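Local coordinates for hypothetical protein (Nostoc punctiforme, PDB 2O62) that is of unknown function but belongs to the DUF3598 family and is built from two calycin-like beta domains joined in one chain, at residues T130-D142 with Q211-S223. Numbering follows the deposited sequence.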
ATOM      1  N   THR A 130       8.345  20.521   7.272  1.00 22.73           N
ATOM      2  CA  THR A 130       7.422  19.949   8.273  1.00 22.01           C
ATOM      3  C   THR A 130       8.131  18.836   9.006  1.00 22.17           C
ATOM      4  O   THR A 130       9.174  18.371   8.568  1.00 21.99           O
ATOM      5  CB  THR A 130       6.125  19.474   7.629  1.00 21.66           C
ATOM      6  OG1 THR A 130       6.332  18.255   6.890  1.00 20.37           O
ATOM      7  CG2 THR A 130       5.623  20.529   6.710  1.00 21.12           C
ATOM      8  N   PRO A 131       7.596  18.409  10.158  1.00 22.45           N
ATOM      9  CA  PRO A 131       8.268  17.367  10.913  1.00 22.11           C
ATOM     10  C   PRO A 131       8.375  16.038  10.181  1.00 22.29           C
ATOM     11  O   PRO A 131       7.504  15.693   9.400  1.00 21.02           O
ATOM     12  CB  PRO A 131       7.355  17.209  12.150  1.00 22.68           C
ATOM     13  CG  PRO A 131       6.730  18.540  12.300  1.00 22.79           C
ATOM     14  CD  PRO A 131       6.401  18.889  10.862  1.00 22.78           C
ATOM     15  N   VAL A 132       9.421  15.273  10.475  1.00 21.95           N
ATOM     16  CA  VAL A 132       9.600  13.935   9.898  1.00 22.55           C
ATOM     17  C   VAL A 132       8.437  13.019  10.296  1.00 22.01           C
ATOM     18  O   VAL A 132       7.943  12.236   9.486  1.00 21.95           O
ATOM     19  CB  VAL A 132      10.963  13.337  10.337  1.00 21.84           C
ATOM     20  CG1 VAL A 132      11.112  11.890   9.878  1.00 22.56           C
ATOM     21  CG2 VAL A 132      12.066  14.157   9.761  1.00 24.83           C
ATOM     22  N   ALA A 133       7.992  13.174  11.540  1.00 20.91           N
ATOM     23  CA  ALA A 133       6.768  12.580  12.016  1.00 20.74           C
ATOM     24  C   ALA A 133       6.786  11.092  11.738  1.00 21.17           C
ATOM     25  O   ALA A 133       5.829  10.525  11.213  1.00 21.02           O
ATOM     26  CB  ALA A 133       5.575  13.236  11.355  1.00 21.33           C
ATOM     27  N   GLU A 134       7.903  10.461  12.071  1.00 20.92           N
ATOM     28  CA  GLU A 134       8.014   9.028  11.957  1.00 20.34           C
ATOM     29  C   GLU A 134       7.125   8.298  12.992  1.00 20.50           C
ATOM     30  O   GLU A 134       7.152   8.579  14.191  1.00 20.08           O
ATOM     31  CB  GLU A 134       9.468   8.621  12.123  1.00 20.12           C
ATOM     32  CG  GLU A 134       9.739   7.136  11.960  1.00 20.88           C
ATOM     33  CD  GLU A 134       9.792   6.669  10.502  1.00 21.10           C
ATOM     34  OE1 GLU A 134       9.619   7.487   9.551  1.00 23.51           O
ATOM     35  OE2 GLU A 134      10.015   5.447  10.334  1.00 23.80           O
ATOM     36  N   ARG A 135       6.305   7.378  12.513  1.00 20.80           N
ATOM     37  CA  ARG A 135       5.526   6.535  13.435  1.00 20.05           C
ATOM     38  C   ARG A 135       6.419   5.397  13.923  1.00 20.45           C
ATOM     39  O   ARG A 135       7.397   5.060  13.264  1.00 20.74           O
ATOM     40  CB  ARG A 135       4.312   5.935  12.748  1.00 20.67           C
ATOM     41  CG  ARG A 135       3.077   6.856  12.663  1.00 20.40           C
ATOM     42  CD  ARG A 135       3.295   8.083  11.775  1.00 21.88           C
ATOM     43  NE  ARG A 135       2.033   8.839  11.762  1.00 21.23           N
ATOM     44  CZ  ARG A 135       1.875  10.090  11.342  1.00 24.14           C
ATOM     45  NH1 ARG A 135       2.900  10.814  10.902  1.00 23.24           N
ATOM     46  NH2 ARG A 135       0.666  10.631  11.408  1.00 24.53           N
ATOM     47  N   PRO A 136       6.063   4.774  15.060  1.00 20.47           N
ATOM     48  CA  PRO A 136       6.795   3.615  15.612  1.00 20.69           C
ATOM     49  C   PRO A 136       6.833   2.409  14.675  1.00 20.32           C
ATOM     50  O   PRO A 136       5.905   2.215  13.905  1.00 19.93           O
ATOM     51  CB  PRO A 136       5.927   3.228  16.801  1.00 21.30           C
ATOM     52  CG  PRO A 136       5.285   4.512  17.244  1.00 21.41           C
ATOM     53  CD  PRO A 136       4.980   5.203  15.956  1.00 20.99           C
ATOM     54  N   LEU A 137       7.856   1.574  14.802  1.00 18.61           N
ATOM     55  CA  LEU A 137       7.852   0.271  14.187  1.00 18.91           C
ATOM     56  C   LEU A 137       6.540  -0.432  14.559  1.00 18.66           C
ATOM     57  O   LEU A 137       6.210  -0.517  15.740  1.00 17.81           O
ATOM     58  CB  LEU A 137       9.000  -0.563  14.762  1.00 19.92           C
ATOM     59  CG  LEU A 137       8.994  -2.052  14.381  1.00 21.56           C
ATOM     60  CD1 LEU A 137       9.344  -2.212  12.926  1.00 25.70           C
ATOM     61  CD2 LEU A 137      10.011  -2.814  15.292  1.00 23.25           C
ATOM     62  N   LEU A 138       5.824  -0.969  13.579  1.00 18.10           N
ATOM     63  CA  LEU A 138       4.566  -1.648  13.865  1.00 17.76           C
ATOM     64  C   LEU A 138       4.762  -2.944  14.662  1.00 18.64           C
ATOM     65  O   LEU A 138       5.633  -3.739  14.333  1.00 17.50           O
ATOM     66  CB  LEU A 138       3.832  -1.953  12.576  1.00 18.53           C
ATOM     67  CG  LEU A 138       2.394  -2.461  12.653  1.00 16.82           C
ATOM     68  CD1 LEU A 138       1.458  -1.494  13.327  1.00 20.22           C
ATOM     69  CD2 LEU A 138       1.920  -2.767  11.261  1.00 16.81           C
ATOM     70  N   GLN A 139       3.947  -3.122  15.707  1.00 19.31           N
ATOM     71  CA  GLN A 139       3.954  -4.341  16.521  1.00 20.85           C
ATOM     72  C   GLN A 139       2.574  -4.989  16.496  1.00 19.78           C
ATOM     73  O   GLN A 139       1.579  -4.307  16.331  1.00 20.05           O
ATOM     74  CB  GLN A 139       4.286  -3.994  17.968  1.00 21.64           C
ATOM     75  CG  GLN A 139       5.637  -3.304  18.138  1.00 26.62           C
ATOM     76  CD  GLN A 139       6.815  -4.246  17.950  1.00 33.07           C
ATOM     77  OE1 GLN A 139       6.648  -5.439  17.636  1.00 39.83           O
ATOM     78  NE2 GLN A 139       8.029  -3.714  18.151  1.00 34.74           N
ATOM     79  N   ILE A 140       2.500  -6.295  16.666  1.00 20.79           N
ATOM     80  CA  ILE A 140       1.182  -6.969  16.727  1.00 22.04           C
ATOM     81  C   ILE A 140       0.293  -6.312  17.762  1.00 20.25           C
ATOM     82  O   ILE A 140      -0.892  -6.098  17.559  1.00 19.67           O
ATOM     83  CB  ILE A 140       1.318  -8.452  17.156  1.00 22.81           C
ATOM     84  CG1 ILE A 140       2.087  -9.225  16.118  1.00 27.57           C
ATOM     85  CG2 ILE A 140      -0.052  -9.103  17.328  1.00 25.88           C
ATOM     86  CD1 ILE A 140       1.500  -9.126  14.770  1.00 31.64           C
ATOM     87  N   ASN A 141       0.869  -6.034  18.914  1.00 20.57           N
ATOM     88  CA  ASN A 141       0.096  -5.409  19.970  1.00 20.95           C
ATOM     89  C   ASN A 141      -0.528  -4.057  19.610  1.00 20.70           C
ATOM     90  O   ASN A 141      -1.503  -3.631  20.226  1.00 20.88           O
ATOM     91  CB  ASN A 141       0.949  -5.299  21.207  1.00 21.54           C
ATOM     92  CG  ASN A 141       1.222  -6.649  21.819  1.00 25.34           C
ATOM     93  OD1 ASN A 141       0.734  -7.671  21.350  1.00 29.03           O
ATOM     94  ND2 ASN A 141       2.015  -6.659  22.860  1.00 29.45           N
ATOM     95  N   ASP A 142       0.004  -3.381  18.608  1.00 21.10           N
ATOM     96  CA  ASP A 142      -0.614  -2.143  18.129  1.00 22.01           C
ATOM     97  C   ASP A 142      -1.947  -2.405  17.411  1.00 22.57           C
ATOM     98  O   ASP A 142      -2.734  -1.484  17.205  1.00 22.89           O
ATOM     99  CB  ASP A 142       0.310  -1.445  17.138  1.00 22.52           C
ATOM    100  CG  ASP A 142       1.570  -0.908  17.790  1.00 25.85           C
ATOM    101  OD1 ASP A 142       1.550  -0.495  18.990  1.00 24.06           O
ATOM    102  OD2 ASP A 142       2.597  -0.861  17.076  1.00 27.26           O
ATOM    103  N   GLN A 211       1.396 -13.740   3.820  1.00 21.09           N
ATOM    104  CA  GLN A 211       2.259 -13.376   4.938  1.00 22.38           C
ATOM    105  C   GLN A 211       2.024 -11.919   5.190  1.00 21.84           C
ATOM    106  O   GLN A 211       1.899 -11.151   4.254  1.00 22.37           O
ATOM    107  CB  GLN A 211       3.756 -13.636   4.676  1.00 22.82           C
ATOM    108  CG  GLN A 211       4.443 -12.783   3.580  1.00 24.77           C
ATOM    109  CD  GLN A 211       5.981 -12.685   3.822  1.00 26.31           C
ATOM    110  OE1 GLN A 211       6.635 -13.716   3.934  1.00 28.79           O
ATOM    111  NE2 GLN A 211       6.528 -11.439   3.980  1.00 24.06           N
ATOM    112  N   VAL A 212       2.004 -11.512   6.455  1.00 20.22           N
ATOM    113  CA  VAL A 212       1.923 -10.062   6.749  1.00 20.87           C
ATOM    114  C   VAL A 212       3.222  -9.674   7.396  1.00 20.79           C
ATOM    115  O   VAL A 212       3.651 -10.341   8.310  1.00 21.06           O
ATOM    116  CB  VAL A 212       0.771  -9.732   7.697  1.00 20.46           C
ATOM    117  CG1 VAL A 212       0.675  -8.233   7.891  1.00 24.46           C
ATOM    118  CG2 VAL A 212      -0.521 -10.288   7.174  1.00 20.87           C
ATOM    119  N   LEU A 213       3.860  -8.632   6.888  1.00 20.85           N
ATOM    120  CA  LEU A 213       5.120  -8.199   7.438  1.00 21.74           C
ATOM    121  C   LEU A 213       4.936  -6.846   8.099  1.00 21.16           C
ATOM    122  O   LEU A 213       4.365  -5.911   7.506  1.00 20.24           O
ATOM    123  CB  LEU A 213       6.165  -8.132   6.339  1.00 21.46           C
ATOM    124  CG  LEU A 213       7.513  -7.530   6.695  1.00 22.84           C
ATOM    125  CD1 LEU A 213       8.275  -8.433   7.649  1.00 22.65           C
ATOM    126  CD2 LEU A 213       8.347  -7.278   5.459  1.00 24.47           C
ATOM    127  N   LEU A 214       5.399  -6.746   9.337  1.00 21.31           N
ATOM    128  CA  LEU A 214       5.243  -5.520  10.106  1.00 22.53           C
ATOM    129  C   LEU A 214       6.513  -4.692   9.920  1.00 21.78           C
ATOM    130  O   LEU A 214       7.619  -5.229  10.033  1.00 21.42           O
ATOM    131  CB  LEU A 214       5.079  -5.864  11.572  1.00 24.18           C
ATOM    132  CG  LEU A 214       3.984  -6.917  11.853  1.00 25.61           C
ATOM    133  CD1 LEU A 214       3.975  -7.217  13.338  1.00 30.83           C
ATOM    134  CD2 LEU A 214       2.662  -6.469  11.344  1.00 25.60           C
ATOM    135  N   LEU A 215       6.344  -3.414   9.612  1.00 20.46           N
ATOM    136  CA  LEU A 215       7.449  -2.574   9.219  1.00 19.71           C
ATOM    137  C   LEU A 215       7.559  -1.284  10.006  1.00 19.39           C
ATOM    138  O   LEU A 215       6.692  -0.953  10.855  1.00 17.84           O
ATOM    139  CB  LEU A 215       7.272  -2.235   7.727  1.00 20.75           C
ATOM    140  CG  LEU A 215       7.433  -3.399   6.733  1.00 21.43           C
ATOM    141  CD1 LEU A 215       6.797  -3.042   5.380  1.00 24.18           C
ATOM    142  CD2 LEU A 215       8.909  -3.795   6.600  1.00 24.00           C
ATOM    143  N   PRO A 216       8.644  -0.526   9.749  1.00 19.32           N
ATOM    144  CA  PRO A 216       8.705   0.810  10.301  1.00 19.22           C
ATOM    145  C   PRO A 216       7.542   1.764   9.894  1.00 19.26           C
ATOM    146  O   PRO A 216       6.803   1.551   8.893  1.00 20.31           O
ATOM    147  CB  PRO A 216      10.024   1.352   9.741  1.00 19.68           C
ATOM    148  CG  PRO A 216      10.849   0.148   9.449  1.00 19.80           C
ATOM    149  CD  PRO A 216       9.882  -0.867   8.994  1.00 18.64           C
ATOM    150  N   ASP A 217       7.418   2.825  10.682  1.00 19.13           N
ATOM    151  CA  ASP A 217       6.493   3.924  10.390  1.00 18.86           C
ATOM    152  C   ASP A 217       5.029   3.472  10.364  1.00 19.14           C
ATOM    153  O   ASP A 217       4.220   3.990   9.586  1.00 19.30           O
ATOM    154  CB  ASP A 217       6.858   4.569   9.059  1.00 19.45           C
ATOM    155  CG  ASP A 217       6.157   5.932   8.842  1.00 22.25           C
ATOM    156  OD1 ASP A 217       6.076   6.764   9.797  1.00 21.87           O
ATOM    157  OD2 ASP A 217       5.635   6.180   7.725  1.00 28.07           O
ATOM    158  N   GLY A 218       4.737   2.462  11.178  1.00 19.12           N
ATOM    159  CA  GLY A 218       3.384   1.885  11.324  1.00 19.26           C
ATOM    160  C   GLY A 218       2.885   1.174  10.075  1.00 19.71           C
ATOM    161  O   GLY A 218       1.696   0.877   9.945  1.00 19.54           O
ATOM    162  N   ALA A 219       3.823   0.812   9.179  1.00 20.13           N
ATOM    163  CA  ALA A 219       3.503   0.161   7.914  1.00 19.71           C
ATOM    164  C   ALA A 219       3.395  -1.357   8.006  1.00 19.32           C
ATOM    165  O   ALA A 219       4.072  -2.012   8.809  1.00 18.41           O
ATOM    166  CB  ALA A 219       4.521   0.520   6.885  1.00 20.71           C
ATOM    167  N   SER A 220       2.548  -1.927   7.168  1.00 20.05           N
ATOM    168  CA  SER A 220       2.495  -3.349   6.997  1.00 20.09           C
ATOM    169  C   SER A 220       2.386  -3.683   5.520  1.00 20.65           C
ATOM    170  O   SER A 220       1.885  -2.878   4.714  1.00 20.45           O
ATOM    171  CB  SER A 220       1.334  -3.969   7.799  1.00 21.34           C
ATOM    172  OG  SER A 220       0.098  -3.418   7.437  1.00 19.95           O
ATOM    173  N   ALA A 221       2.894  -4.846   5.164  1.00 20.57           N
ATOM    174  CA  ALA A 221       2.715  -5.363   3.822  1.00 20.98           C
ATOM    175  C   ALA A 221       2.084  -6.753   3.894  1.00 21.20           C
ATOM    176  O   ALA A 221       2.587  -7.624   4.593  1.00 20.76           O
ATOM    177  CB  ALA A 221       4.043  -5.455   3.133  1.00 23.17           C
ATOM    178  N   THR A 222       1.019  -6.986   3.137  1.00 21.87           N
ATOM    179  CA  THR A 222       0.395  -8.315   3.060  1.00 22.13           C
ATOM    180  C   THR A 222       0.612  -8.862   1.645  1.00 22.70           C
ATOM    181  O   THR A 222       0.259  -8.209   0.670  1.00 24.39           O
ATOM    182  CB  THR A 222      -1.113  -8.260   3.470  1.00 22.92           C
ATOM    183  OG1 THR A 222      -1.190  -7.812   4.826  1.00 23.80           O
ATOM    184  CG2 THR A 222      -1.778  -9.615   3.359  1.00 24.46           C
ATOM    185  N   SER A 223       1.243 -10.025   1.567  1.00 22.31           N
ATOM    186  CA  SER A 223       1.739 -10.617   0.340  1.00 22.71           C
ATOM    187  C   SER A 223       1.204 -12.027   0.157  1.00 22.64           C
ATOM    188  O   SER A 223       1.279 -12.824   1.096  1.00 23.59           O
ATOM    189  CB  SER A 223       3.254 -10.742   0.344  1.00 22.29           C
ATOM    190  OG  SER A 223       3.847  -9.454   0.562  1.00 23.07           O
TER
HETATM  191  O   HOH W   1       9.580   3.731  12.497  1.00 13.44           O
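Leu138, Asp217 and Leu214 carry the contact between the linker segment 130-142 and the beta hairpin 211-223. Leu138 lays its CD2 on one face of the hairpin, 3.3 Å from Ala219 O, 3.7 Å from Ser220 CB and 3.8 Å from Leu214 CD2. With the CG of Leu138 anti to its own N (chi1 -170°), the isobutyl group comes to rest over Ala219 O and Ser220. The backbone N of Leu138 gives a nearly straight hydrogen bond to Leu215 O (2.9 Å). The other methyl of Leu214, CD1, presses tightly on Ile140 CD1 at 3.4 Å, the two side chains crossing at about a right angle.

At the turn, Arg135 N donates a nearly straight hydrogen bond (171°) to Asp217 OD1 at 2.8 Å, meeting it nearly along the C-O axis, and Gly218 N reaches Pro136 O at 3.0 Å by a more bent bond. Water 1 ties Glu134 OE2 and Arg135 O to Asp217 N. The carboxylates of Glu134 and Asp217 lie close, but salt bridges from Arg124 to Glu134 and from Arg103 to Asp217 OD2 probably offset their repulsion. With an alanine here in place of Asp217, Arg135 N would probably lose its side-chain acceptor and Arg103 the carboxylate it pairs with.

Arg103 and Arg124 belong to strands 103-111 and 117-127 of the N-terminal sheet, whereas the hairpin pairs with strands 199-202 and 233-242 of the C-terminal barrel; the interdomain linker thus runs across the hairpin turn where the two calycin-like domains meet.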